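Long-range contact in ornithine carbamoyltransferase, mitochondrial (Coccidioides immitis, PDB 3SDS), which catalyses the transfer of the carbamoyl group of carbamoyl phosphate to L-ornithine, giving L-citrulline and phosphate in arginine biosynthesis: residues 129-135 with 150-154. Residues are numbered along the deposited sequence.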
loop_
_atom_site.group_PDB
_atom_site.type_symbol
_atom_site.label_atom_id
_atom_site.label_comp_id
_atom_site.label_asym_id
_atom_site.label_seq_id
_atom_site.Cartn_x
_atom_site.Cartn_y
_atom_site.Cartn_z
ATOM N N VAL A 129 13.245 13.796 -0.163
ATOM C CA VAL A 129 13.091 14.870 0.813
ATOM C C VAL A 129 13.250 16.244 0.136
ATOM O O VAL A 129 13.381 16.318 -1.101
ATOM C CB VAL A 129 14.044 14.670 2.028
ATOM C CG1 VAL A 129 13.385 13.789 3.075
ATOM C CG2 VAL A 129 15.374 14.066 1.578
ATOM N N GLY A 130 13.211 17.313 0.936
ATOM C CA GLY A 130 13.430 18.675 0.430
ATOM C C GLY A 130 14.910 19.002 0.241
ATOM O O GLY A 130 15.505 18.644 -0.794
ATOM N N PRO A 131 15.521 19.696 1.235
ATOM C CA PRO A 131 16.975 20.015 1.148
ATOM C C PRO A 131 17.888 18.773 1.063
ATOM O O PRO A 131 17.532 17.709 1.592
ATOM C CB PRO A 131 17.246 20.837 2.436
ATOM C CG PRO A 131 15.888 21.456 2.800
ATOM C CD PRO A 131 14.857 20.403 2.365
ATOM N N HIS A 132 19.038 18.908 0.388
ATOM C CA HIS A 132 20.049 17.832 0.343
ATOM C C HIS A 132 20.703 17.524 1.714
ATOM O O HIS A 132 21.016 16.357 2.019
ATOM C CB HIS A 132 21.130 18.069 -0.714
ATOM C CG HIS A 132 22.064 16.905 -0.849
ATOM N ND1 HIS A 132 21.804 15.834 -1.682
ATOM C CD2 HIS A 132 23.219 16.608 -0.202
ATOM C CE1 HIS A 132 22.775 14.943 -1.564
ATOM N NE2 HIS A 132 23.642 15.384 -0.667
ATOM N N SER A 133 20.921 18.558 2.528
ATOM C CA SER A 133 21.403 18.346 3.892
ATOM C C SER A 133 20.555 17.284 4.615
ATOM O O SER A 133 21.090 16.507 5.411
ATOM C CB SER A 133 21.465 19.666 4.690
ATOM O OG SER A 133 20.280 20.449 4.571
ATOM N N ASP A 134 19.251 17.239 4.313
ATOM C CA ASP A 134 18.333 16.247 4.891
ATOM C C ASP A 134 18.696 14.795 4.530
ATOM O O ASP A 134 18.862 13.964 5.429
ATOM C CB ASP A 134 16.875 16.547 4.506
ATOM C CG ASP A 134 16.145 17.381 5.546
ATOM O OD1 ASP A 134 15.559 18.414 5.170
ATOM O OD2 ASP A 134 16.141 17.002 6.735
ATOM N N ILE A 135 18.824 14.501 3.232
ATOM C CA ILE A 135 19.095 13.126 2.761
ATOM C C ILE A 135 20.447 12.553 3.240
ATOM O O ILE A 135 20.535 11.374 3.598
ATOM C CB ILE A 135 18.903 12.966 1.200
ATOM C CG1 ILE A 135 19.056 11.516 0.740
ATOM C CG2 ILE A 135 19.891 13.806 0.427
ATOM C CD1 ILE A 135 17.829 10.713 0.843
ATOM N N LEU A 150 14.941 11.735 -5.352
ATOM C CA LEU A 150 14.904 13.118 -5.845
ATOM C C LEU A 150 15.176 14.032 -4.669
ATOM O O LEU A 150 14.571 13.901 -3.620
ATOM C CB LEU A 150 13.545 13.473 -6.484
ATOM C CG LEU A 150 13.349 14.827 -7.210
ATOM C CD1 LEU A 150 12.292 14.735 -8.341
ATOM C CD2 LEU A 150 13.018 16.017 -6.257
ATOM N N CYS A 151 16.107 14.953 -4.841
ATOM C CA CYS A 151 16.318 16.003 -3.857
ATOM C C CYS A 151 16.545 17.342 -4.573
ATOM O O CYS A 151 16.375 17.457 -5.793
ATOM C CB CYS A 151 17.435 15.628 -2.865
ATOM S SG CYS A 151 19.161 16.069 -3.297
ATOM N N ASP A 152 16.905 18.352 -3.800
ATOM C CA ASP A 152 17.062 19.723 -4.269
ATOM C C ASP A 152 18.067 19.927 -5.425
ATOM O O ASP A 152 17.892 20.827 -6.256
ATOM C CB ASP A 152 17.513 20.528 -3.067
ATOM C CG ASP A 152 16.993 21.916 -3.086
ATOM O OD1 ASP A 152 17.315 22.638 -4.063
ATOM O OD2 ASP A 152 16.282 22.297 -2.119
ATOM N N THR A 153 19.110 19.088 -5.457
ATOM C CA THR A 153 20.235 19.232 -6.389
ATOM C C THR A 153 20.558 17.978 -7.228
ATOM O O THR A 153 21.274 18.080 -8.227
ATOM C CB THR A 153 21.564 19.673 -5.665
ATOM O OG1 THR A 153 22.018 18.632 -4.788
ATOM C CG2 THR A 153 21.397 20.963 -4.869
ATOM N N PHE A 154 20.071 16.799 -6.838
ATOM C CA PHE A 154 20.371 15.578 -7.615
ATOM C C PHE A 154 19.130 14.785 -7.994
ATOM O O PHE A 154 18.079 14.969 -7.392
ATOM C CB PHE A 154 21.372 14.683 -6.870
ATOM C CG PHE A 154 22.612 15.399 -6.440
ATOM C CD1 PHE A 154 23.470 15.968 -7.386
ATOM C CD2 PHE A 154 22.929 15.518 -5.083
ATOM C CE1 PHE A 154 24.632 16.657 -6.988
ATOM C CE2 PHE A 154 24.097 16.193 -4.671
ATOM C CZ PHE A 154 24.947 16.770 -5.639
#
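His-132 offers one face of its imidazole to the edge of Phe-154, an offset edge-to-face pair with ring centroids 5.2 Å apart and planes at 85°. In its own plane the same ring donates a hydrogen bond from His-132 ND1 to Cys-151 SG (3.1 Å, nearly straight), so a flat, polar aromatic serves both neighbours. Cysteine suits the buried spot: Cys-151 SG accepts this bond yet also lies 4.4 Å from Ile-135 CG2, a loose apolar contact. Beside these side chains the backbones approach, and Asp-152 N makes a weak hydrogen bond to Gly-130 O (3.3 Å). Glycine suits its turn, since phi/psi -80/-98 is unfavourable for other residues and a CB would clash with Pro-131 CD. Both segments begin beyond the C-terminal ends of neighbouring parallel strands, 124-128 and 146-148, where alpha/beta folds commonly bind substrates; 129-135 runs into a helix, 150-154 is loop. Leu-150 touches His-155, which probably binds carbamoyl phosphate, while Cys-151 O accepts a hydrogen bond from Asn-199, which probably binds L-ornithine, linking the contact to helix 199-210 of the other domain.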